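Serine acetyltransferase (Entamoeba histolytica, PDB 3Q1X) catalyses the transfer of an acetyl group from acetyl-CoA to the hydroxyl of L-serine, giving O-acetylserine for cysteine biosynthesis. Local coordinates at the interface of chains A and B. Sequence-based numbering; all coordinates share one arbitrary frame. Chains: chain A/B, Serine acetyltransferase.

The interface of chains A and B. Residues chain A 152, 167, 188, 208, 217-219, 222; chain B 114-116.
The backbone of B:Pro115 runs against the A:Lys217 to A:Gly219 loop, where A:Gly219 N donates to B:Pro115 O at 3.1 Å; A:Gly219 holds a positive phi of 66°. Most of the chain B surface hidden here belongs to B:Pro115 and B:Ala116. The proline ring of B:Pro115 points its tip at the imidazole of A:His208, its CG and CD both lying 3.6 Å from A:His208 CE1. A second flank of the proline lies against the guanidinium of A:Arg222, whose CZ is 3.8 Å from B:Pro115 CB. That arginine leaves its backbone with CG between N and the carbonyl carbon (chi1 65°), then runs extended from CG to NE, which carries its head across to A:Glu188. There NH2 forms a nearly straight salt bridge of 2.9 Å to A:Glu188 OE2, which lies in the guanidinium plane and receives the N-H on its anti side. The same carboxylate oxygen sits 3.4 Å from the methyl CB of B:Ala116, so the methyl packs beside an ion pair. A:Glu188 CB in turn covers one face of the A:His167 ring, whose CE1 borders the same methyl. On the chain B side, B:Ala116 N bonds to B:Asp114 OD1 from well above the carboxylate plane, an Asx-turn that probably helps hold the loop's shape. Two waters extend the contact on the side of A:Arg152 and A:Glu188: one molecule joins B:Asp114 OD2 to A:Arg152 NH2, another joins B:Ala116 O to A:Glu188 OE1. The A:Arg218 chain folds back at its second and third torsions (chi3 -90°), which lays a face of its guanidinium over B:Pro115 CA. A:His208 and A:Arg222 also line the L-serine pocket, which B:Asp114, from the conserved Asp-Pro-Ala stretch of the neighbouring subunit, probably completes; the contact probably steadies both the pocket and the trimer of left-handed beta-helices in the deposited assembly.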
loop_
_atom_site.group_PDB
_atom_site.type_symbol
_atom_site.label_atom_id
_atom_site.label_comp_id
_atom_site.label_asym_id
_atom_site.label_seq_id
_atom_site.Cartn_x
_atom_site.Cartn_y
_atom_site.Cartn_z
ATOM N N ARG A 152 -2.549 17.125 5.644
ATOM C CA ARG A 152 -2.057 16.297 4.549
ATOM C C ARG A 152 -1.120 15.185 5.031
ATOM O O ARG A 152 -1.218 14.051 4.556
ATOM C CB ARG A 152 -1.384 17.138 3.459
ATOM C CG ARG A 152 -0.790 16.292 2.330
ATOM C CD ARG A 152 -1.850 15.560 1.492
ATOM N NE ARG A 152 -1.246 14.802 0.389
ATOM C CZ ARG A 152 -0.943 15.300 -0.811
ATOM N NH1 ARG A 152 -1.188 16.575 -1.107
ATOM N NH2 ARG A 152 -0.387 14.518 -1.723
ATOM N N HIS A 167 -7.569 13.333 -0.021
ATOM C CA HIS A 167 -7.070 14.644 0.377
ATOM C C HIS A 167 -7.917 15.201 1.523
ATOM O O HIS A 167 -9.146 15.101 1.468
ATOM C CB HIS A 167 -7.065 15.632 -0.788
ATOM C CG HIS A 167 -6.338 16.896 -0.473
ATOM N ND1 HIS A 167 -5.049 17.143 -0.896
ATOM C CD2 HIS A 167 -6.695 17.960 0.285
ATOM C CE1 HIS A 167 -4.660 18.322 -0.445
ATOM N NE2 HIS A 167 -5.640 18.839 0.272
ATOM N N GLU A 188 -8.645 17.098 -3.453
ATOM C CA GLU A 188 -8.825 18.215 -2.535
ATOM C C GLU A 188 -10.195 18.895 -2.615
ATOM O O GLU A 188 -10.715 19.372 -1.613
ATOM C CB GLU A 188 -7.724 19.247 -2.783
ATOM C CG GLU A 188 -7.783 20.473 -1.862
ATOM C CD GLU A 188 -6.534 21.337 -1.949
ATOM O OE1 GLU A 188 -6.290 22.140 -1.021
ATOM O OE2 GLU A 188 -5.791 21.210 -2.935
ATOM N N HIS A 208 -3.523 16.522 -14.961
ATOM C CA HIS A 208 -2.993 17.746 -15.530
ATOM C C HIS A 208 -1.933 17.474 -16.582
ATOM O O HIS A 208 -0.788 17.145 -16.276
ATOM C CB HIS A 208 -2.489 18.670 -14.430
ATOM C CG HIS A 208 -3.536 18.982 -13.410
ATOM N ND1 HIS A 208 -3.515 18.457 -12.137
ATOM C CD2 HIS A 208 -4.669 19.716 -13.497
ATOM C CE1 HIS A 208 -4.579 18.876 -11.475
ATOM N NE2 HIS A 208 -5.294 19.645 -12.276
ATOM N N LYS A 217 -1.797 26.486 -11.911
ATOM C CA LYS A 217 -2.600 27.301 -11.000
ATOM C C LYS A 217 -2.837 26.555 -9.697
ATOM O O LYS A 217 -3.092 25.354 -9.706
ATOM C CB LYS A 217 -3.950 27.631 -11.652
ATOM C CG LYS A 217 -4.889 28.490 -10.790
ATOM C CD LYS A 217 -6.145 28.927 -11.554
ATOM C CE LYS A 217 -7.098 27.771 -11.813
ATOM N NZ LYS A 217 -7.283 26.970 -10.569
ATOM N N ARG A 218 -2.738 27.266 -8.579
ATOM C CA ARG A 218 -2.958 26.631 -7.285
ATOM C C ARG A 218 -4.438 26.546 -6.984
ATOM O O ARG A 218 -5.180 27.508 -7.186
ATOM C CB ARG A 218 -2.211 27.366 -6.169
ATOM C CG ARG A 218 -0.787 27.752 -6.550
ATOM C CD ARG A 218 -0.146 26.696 -7.451
ATOM N NE ARG A 218 0.535 25.680 -6.683
ATOM C CZ ARG A 218 1.190 24.641 -7.193
ATOM N NH1 ARG A 218 1.267 24.431 -8.508
ATOM N NH2 ARG A 218 1.765 23.800 -6.363
ATOM N N GLY A 219 -4.856 25.374 -6.517
ATOM C CA GLY A 219 -6.210 25.168 -6.013
ATOM C C GLY A 219 -7.320 25.292 -7.038
ATOM O O GLY A 219 -7.163 24.900 -8.197
ATOM N N ARG A 222 -11.808 21.610 -8.985
ATOM C CA ARG A 222 -11.234 20.908 -10.137
ATOM C C ARG A 222 -11.442 19.392 -10.070
ATOM O O ARG A 222 -10.964 18.657 -10.939
ATOM C CB ARG A 222 -9.737 21.229 -10.263
ATOM C CG ARG A 222 -8.903 20.709 -9.093
ATOM C CD ARG A 222 -7.619 21.493 -8.922
ATOM N NE ARG A 222 -6.763 20.902 -7.893
ATOM C CZ ARG A 222 -6.774 21.239 -6.610
ATOM N NH1 ARG A 222 -7.614 22.168 -6.155
ATOM N NH2 ARG A 222 -5.940 20.632 -5.770
ATOM N N ASP B 114 1.316 20.014 -9.436
ATOM C CA ASP B 114 0.290 19.717 -8.429
ATOM C C ASP B 114 -0.345 20.958 -7.772
ATOM O O ASP B 114 0.247 21.567 -6.872
ATOM C CB ASP B 114 0.852 18.805 -7.335
ATOM C CG ASP B 114 -0.225 18.325 -6.361
ATOM O OD1 ASP B 114 -1.432 18.491 -6.661
ATOM O OD2 ASP B 114 0.133 17.789 -5.287
ATOM N N PRO B 115 -1.577 21.310 -8.182
ATOM C CA PRO B 115 -2.262 22.465 -7.604
ATOM C C PRO B 115 -2.517 22.319 -6.103
ATOM O O PRO B 115 -2.788 23.311 -5.436
ATOM C CB PRO B 115 -3.600 22.504 -8.353
ATOM C CG PRO B 115 -3.379 21.732 -9.584
ATOM C CD PRO B 115 -2.351 20.700 -9.279
ATOM N N ALA B 116 -2.431 21.088 -5.590
ATOM C CA ALA B 116 -2.655 20.818 -4.170
ATOM C C ALA B 116 -1.444 21.117 -3.285
ATOM O O ALA B 116 -1.591 21.190 -2.071
ATOM C CB ALA B 116 -3.137 19.366 -3.959
HETATM O O HOH W 1 -1.029 15.453 -4.698
HETATM O O HOH W 2 -3.591 22.232 -0.374
#